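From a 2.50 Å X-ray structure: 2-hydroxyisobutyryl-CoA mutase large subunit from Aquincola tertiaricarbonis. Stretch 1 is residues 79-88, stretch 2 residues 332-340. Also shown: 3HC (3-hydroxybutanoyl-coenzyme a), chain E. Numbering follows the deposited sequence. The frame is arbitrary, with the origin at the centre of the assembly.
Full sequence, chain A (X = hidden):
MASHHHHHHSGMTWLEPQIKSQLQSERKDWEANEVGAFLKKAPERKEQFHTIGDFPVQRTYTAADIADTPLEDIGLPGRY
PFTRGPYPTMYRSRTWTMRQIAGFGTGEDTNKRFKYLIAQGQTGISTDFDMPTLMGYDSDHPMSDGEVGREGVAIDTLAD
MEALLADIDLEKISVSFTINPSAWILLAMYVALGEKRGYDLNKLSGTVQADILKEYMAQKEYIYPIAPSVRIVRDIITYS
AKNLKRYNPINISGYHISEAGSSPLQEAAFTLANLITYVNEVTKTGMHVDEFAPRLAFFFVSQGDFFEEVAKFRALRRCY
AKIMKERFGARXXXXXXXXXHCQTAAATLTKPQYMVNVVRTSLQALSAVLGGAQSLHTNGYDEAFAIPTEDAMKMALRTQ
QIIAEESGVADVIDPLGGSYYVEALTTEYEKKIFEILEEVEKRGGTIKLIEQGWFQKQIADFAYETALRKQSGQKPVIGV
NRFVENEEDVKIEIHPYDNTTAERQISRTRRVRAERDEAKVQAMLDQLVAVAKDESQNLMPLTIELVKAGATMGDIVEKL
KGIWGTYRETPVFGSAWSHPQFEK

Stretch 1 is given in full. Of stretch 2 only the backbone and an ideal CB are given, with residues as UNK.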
# COMPACT_ATOMS: atom_id res chain seq x y z
N ARG A 79 7.68 -14.27 24.32
CA ARG A 79 8.50 -15.34 24.88
C ARG A 79 9.83 -15.31 24.17
O ARG A 79 9.85 -15.08 22.97
CB ARG A 79 7.84 -16.71 24.71
CG ARG A 79 8.14 -17.67 25.86
CD ARG A 79 7.23 -18.87 25.76
NE ARG A 79 7.66 -20.00 26.60
CZ ARG A 79 6.91 -20.61 27.51
NH1 ARG A 79 5.68 -20.19 27.76
NH2 ARG A 79 7.40 -21.63 28.20
N TYR A 80 10.92 -15.53 24.91
CA TYR A 80 12.31 -15.54 24.44
C TYR A 80 12.53 -16.50 23.25
O TYR A 80 11.97 -17.60 23.30
CB TYR A 80 13.24 -15.90 25.62
CG TYR A 80 14.72 -15.92 25.29
CD1 TYR A 80 15.50 -14.77 25.44
CD2 TYR A 80 15.35 -17.08 24.86
CE1 TYR A 80 16.87 -14.79 25.17
CE2 TYR A 80 16.71 -17.10 24.56
CZ TYR A 80 17.46 -15.96 24.72
OH TYR A 80 18.81 -16.00 24.46
N PRO A 81 13.32 -16.14 22.19
CA PRO A 81 14.05 -14.89 21.95
C PRO A 81 13.26 -13.74 21.32
O PRO A 81 13.87 -12.82 20.78
CB PRO A 81 15.23 -15.35 21.10
CG PRO A 81 14.66 -16.46 20.27
CD PRO A 81 13.52 -17.07 21.06
N PHE A 82 11.90 -13.77 21.43
CA PHE A 82 10.99 -12.71 20.95
C PHE A 82 11.02 -12.41 19.45
O PHE A 82 10.58 -11.34 19.05
CB PHE A 82 11.11 -11.40 21.78
CG PHE A 82 11.16 -11.57 23.28
CD1 PHE A 82 9.99 -11.58 24.03
CD2 PHE A 82 12.37 -11.71 23.94
CE1 PHE A 82 10.03 -11.71 25.40
CE2 PHE A 82 12.41 -11.89 25.32
CZ PHE A 82 11.24 -11.87 26.05
N THR A 83 11.45 -13.36 18.62
CA THR A 83 11.45 -13.21 17.16
C THR A 83 10.06 -12.75 16.65
O THR A 83 9.97 -11.83 15.81
CB THR A 83 11.86 -14.56 16.57
OG1 THR A 83 13.02 -15.03 17.27
CG2 THR A 83 12.05 -14.53 15.02
N ARG A 84 8.98 -13.36 17.19
CA ARG A 84 7.58 -13.12 16.82
C ARG A 84 6.90 -11.88 17.45
O ARG A 84 5.77 -11.56 17.10
CB ARG A 84 6.76 -14.40 17.07
CG ARG A 84 7.51 -15.64 16.59
CD ARG A 84 6.61 -16.83 16.40
NE ARG A 84 5.74 -16.61 15.26
CZ ARG A 84 4.60 -17.26 15.07
NH1 ARG A 84 4.19 -18.17 15.95
NH2 ARG A 84 3.85 -16.99 14.01
N GLY A 85 7.61 -11.16 18.33
CA GLY A 85 7.07 -9.96 18.93
C GLY A 85 7.42 -9.85 20.40
O GLY A 85 7.57 -10.87 21.09
N PRO A 86 7.58 -8.60 20.92
CA PRO A 86 7.94 -8.43 22.34
C PRO A 86 6.79 -8.71 23.34
O PRO A 86 7.05 -8.95 24.52
CB PRO A 86 8.41 -6.98 22.41
CG PRO A 86 7.60 -6.28 21.37
CD PRO A 86 7.44 -7.29 20.24
N TYR A 87 5.53 -8.66 22.86
CA TYR A 87 4.34 -8.88 23.68
C TYR A 87 3.57 -10.14 23.21
O TYR A 87 3.57 -10.45 22.02
CB TYR A 87 3.42 -7.63 23.69
CG TYR A 87 4.12 -6.30 23.88
CD1 TYR A 87 5.04 -6.11 24.91
CD2 TYR A 87 3.81 -5.20 23.08
CE1 TYR A 87 5.71 -4.89 25.07
CE2 TYR A 87 4.44 -3.96 23.26
CZ TYR A 87 5.38 -3.81 24.26
OH TYR A 87 5.99 -2.60 24.44
N PRO A 88 2.93 -10.90 24.12
CA PRO A 88 2.24 -12.13 23.68
C PRO A 88 0.89 -11.90 22.99
O PRO A 88 0.34 -12.85 22.45
CB PRO A 88 2.04 -12.90 24.98
CG PRO A 88 1.89 -11.82 26.00
CD PRO A 88 2.85 -10.75 25.59
N UNK A 332 15.70 -10.73 33.90
CA UNK A 332 14.35 -10.19 33.75
C UNK A 332 14.00 -10.33 32.27
O UNK A 332 14.73 -9.80 31.42
CB UNK A 332 14.25 -8.74 34.22
N UNK A 333 12.89 -11.04 31.93
CA UNK A 333 12.52 -11.24 30.52
C UNK A 333 12.35 -9.96 29.70
O UNK A 333 12.69 -9.97 28.51
CB UNK A 333 11.21 -12.03 30.46
N UNK A 334 11.90 -8.86 30.36
CA UNK A 334 11.71 -7.52 29.76
C UNK A 334 13.03 -6.91 29.28
O UNK A 334 13.03 -6.07 28.38
CB UNK A 334 11.05 -6.58 30.77
N UNK A 335 14.15 -7.35 29.87
CA UNK A 335 15.50 -6.92 29.48
C UNK A 335 15.88 -7.52 28.11
O UNK A 335 16.76 -7.00 27.44
CB UNK A 335 16.52 -7.33 30.54
N UNK A 336 15.23 -8.62 27.72
CA UNK A 336 15.50 -9.32 26.47
C UNK A 336 14.48 -9.00 25.36
O UNK A 336 14.75 -9.31 24.19
CB UNK A 336 15.52 -10.83 26.73
N UNK A 337 13.35 -8.33 25.71
CA UNK A 337 12.36 -7.94 24.70
C UNK A 337 12.59 -6.56 24.08
O UNK A 337 12.48 -5.53 24.76
CB UNK A 337 10.96 -7.97 25.33
N UNK A 338 12.96 -6.55 22.78
CA UNK A 338 13.23 -5.35 22.00
C UNK A 338 11.92 -4.66 21.65
O UNK A 338 11.03 -5.29 21.08
CB UNK A 338 14.02 -5.69 20.73
N UNK A 339 11.82 -3.39 22.01
CA UNK A 339 10.68 -2.53 21.70
C UNK A 339 11.26 -1.49 20.75
O UNK A 339 12.39 -1.02 20.98
CB UNK A 339 10.05 -1.91 22.94
N UNK A 340 10.52 -1.15 19.66
CA UNK A 340 11.02 -0.19 18.68
C UNK A 340 9.96 0.69 18.03
O UNK A 340 8.82 0.27 17.82
CB UNK A 340 11.77 -0.95 17.58
N1A 3HC E . -0.75 -5.75 25.80
C2A 3HC E . -0.66 -5.11 27.13
N3A 3HC E . 0.09 -3.85 27.09
C4A 3HC E . 0.61 -3.37 25.94
C5A 3HC E . 0.49 -4.03 24.77
C6A 3HC E . -0.16 -5.21 24.72
N6A 3HC E . -0.25 -5.82 23.53
N7A 3HC E . 1.10 -3.30 23.83
C8A 3HC E . 1.58 -2.20 24.41
N9A 3HC E . 1.31 -2.26 25.71
C1B 3HC E . 1.64 -1.28 26.78
C2B 3HC E . 3.13 -1.14 27.01
O2B 3HC E . 3.62 -2.12 27.94
C3B 3HC E . 3.24 0.27 27.56
O3B 3HC E . 2.93 0.30 28.97
P3B 3HC E . 3.80 1.13 30.06
O7A 3HC E . 3.68 2.52 29.59
O8A 3HC E . 3.06 0.83 31.31
O9A 3HC E . 5.13 0.50 29.94
C4B 3HC E . 2.15 1.03 26.81
O4B 3HC E . 1.18 0.03 26.38
C5B 3HC E . 2.73 1.82 25.63
O5B 3HC E . 3.11 0.92 24.57
P1A 3HC E . 4.64 0.74 24.03
O1A 3HC E . 5.63 1.08 25.09
O2A 3HC E . 4.75 -0.58 23.38
O3A 3HC E . 4.57 1.86 22.84
P2A 3HC E . 5.09 3.40 22.90
O4A 3HC E . 4.76 4.03 21.61
O5A 3HC E . 4.67 4.07 24.15
O6A 3HC E . 6.65 3.17 22.99
CBP 3HC E . 8.95 3.01 22.25
CCP 3HC E . 7.48 2.67 21.93
CDP 3HC E . 9.34 2.16 23.47
CEP 3HC E . 9.84 2.57 21.08
CAP 3HC E . 9.13 4.53 22.57
OAP 3HC E . 10.46 4.89 23.01
C9P 3HC E . 8.57 5.53 21.53
O9P 3HC E . 7.39 5.91 21.57
N8P 3HC E . 9.45 6.03 20.65
C7P 3HC E . 9.05 7.04 19.66
C6P 3HC E . 10.28 7.62 18.97
C5P 3HC E . 9.91 8.60 17.86
O5P 3HC E . 8.74 8.80 17.50
N4P 3HC E . 10.97 9.21 17.32
C3P 3HC E . 10.86 10.17 16.23
C2P 3HC E . 12.17 10.19 15.50
S1P 3HC E . 12.12 11.28 14.05
C1 3HC E . 13.83 11.05 13.53
O1 3HC E . 14.78 11.01 14.31
C2 3HC E . 14.07 10.81 12.03
C3 3HC E . 14.00 12.10 11.21
O3 3HC E . 12.74 12.72 11.41
C4 3HC E . 15.14 13.06 11.59

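At position 332 the ideal CB finds nothing of stretch 1 within 5.5 Å, so the contact sets no preference. The visible carbonyl O of 332 does receive a bond from the N of 335 (3.0 Å), a turn in which small polar residues are common. The residue is Asn332, whose OD1 accepts a hydrogen bond from the N of 334 at 3.1 Å, a bond that closes back on its own stretch.

Position 333 has phi/psi of -56/-32, and its CB points sideways, 4.4 Å from Phe82 CZ. Its phi is one proline allows, and no visible acceptor calls for a proton on its N; any modest apolar residue would also suit. Pro333 is deposited; its O lies 3.4 Å from Phe82 CZ.

Positions 334 and 335 keep helical angles (-64/-24 and -71/-23), with no atom of stretch 1 within 5.5 Å of either CB. Many residues would fit. They are Glu334, pointing away, and Ser335, whose hydroxyl is bonded elsewhere in the structure.

At 336 the CB points toward stretch 1, 3.6 Å from Phe82 CE2 and 4.1 Å from Tyr80 CD1. Two aromatic rings favour an apolar chain; leucine, isoleucine or methionine would each be reasonable. Met336 places CB 3.7 Å from Phe82 CE2, then leads its end away from stretch 1. SD stays 3.8 Å from Tyr80 CD1, and its 4.8 Å approach to the Tyr80 ring centroid, 57° off the normal, is an oblique sulfur-aromatic contact.

The CB of 337 also points toward stretch 1, 3.9 Å from Phe82 CE1 and 4.0 Å from Pro86 CB. An aliphatic stem is wanted here, whether it ends in methyls or continues to a polar group. Arg337 supplies one: CB sits over one face of Phe82, 3.5 Å from the ring centroid and 9° off the normal, a CH-pi contact, while CD lies 3.8 Å from Pro86 CB. Its NE approaches the edge of Tyr87, 4.1 Å from CE1.

At 338 the CB points sideways into space that stretch 1 leaves empty, so stretch 1 leaves the choice open. Leu338 meets stretch 1 through its backbone, O lying 3.4 Å from Pro86 CB.

The CB of 339 is 4.4 Å from Tyr87 OH, with the phosphates of 3HC nearby; a long basic or polar chain would suit. Arg339 sets CD 3.3 Å from Tyr87 OH and lays one guanidinium face against 3HC CDP.

Position 340 has extended angles (-146/146) and no atom of stretch 1 within 5.5 Å of its CB, so many side chains would do, beta-branched and aromatic ones among them. It is Phe340, whose backbone C is 3.6 Å from 3HC CEP.

Stretch 2 (332-340) NPESMRLRF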
# COMPACT_ATOMS: atom_id res chain seq x y z
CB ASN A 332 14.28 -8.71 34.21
CG ASN A 332 12.92 -8.01 34.17
OD1 ASN A 332 12.00 -8.38 33.42
ND2 ASN A 332 12.79 -6.95 34.95
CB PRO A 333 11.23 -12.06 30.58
CG PRO A 333 10.72 -11.86 31.97
CD PRO A 333 11.93 -11.74 32.83
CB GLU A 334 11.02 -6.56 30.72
CG GLU A 334 9.66 -7.01 31.23
CD GLU A 334 8.91 -5.89 31.91
OE1 GLU A 334 9.52 -5.18 32.75
OE2 GLU A 334 7.72 -5.69 31.58
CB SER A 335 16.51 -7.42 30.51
OG SER A 335 16.36 -6.73 31.74
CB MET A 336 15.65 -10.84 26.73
CG MET A 336 16.71 -11.16 27.79
SD MET A 336 16.48 -12.78 28.56
CE MET A 336 16.53 -12.32 30.23
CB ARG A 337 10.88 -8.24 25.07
CG ARG A 337 10.32 -7.54 26.30
CD ARG A 337 9.45 -6.34 25.97
NE ARG A 337 9.20 -5.48 27.14
CZ ARG A 337 10.02 -4.52 27.57
NH1 ARG A 337 11.17 -4.29 26.95
NH2 ARG A 337 9.70 -3.78 28.63
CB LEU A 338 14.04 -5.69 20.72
CG LEU A 338 14.52 -4.52 19.84
CD1 LEU A 338 15.89 -4.79 19.28
CD2 LEU A 338 13.54 -4.25 18.70
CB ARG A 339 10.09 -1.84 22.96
CG ARG A 339 9.51 -2.78 24.03
CD ARG A 339 9.15 -2.01 25.28
NE ARG A 339 10.29 -1.21 25.73
CZ ARG A 339 10.22 -0.02 26.33
NH1 ARG A 339 9.04 0.52 26.59
NH2 ARG A 339 11.32 0.62 26.66
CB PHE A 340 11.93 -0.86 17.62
CG PHE A 340 11.24 -1.64 16.52
CD1 PHE A 340 10.77 -2.93 16.75
CD2 PHE A 340 11.12 -1.11 15.24
CE1 PHE A 340 10.17 -3.67 15.72
CE2 PHE A 340 10.49 -1.84 14.22
CZ PHE A 340 10.04 -3.12 14.46
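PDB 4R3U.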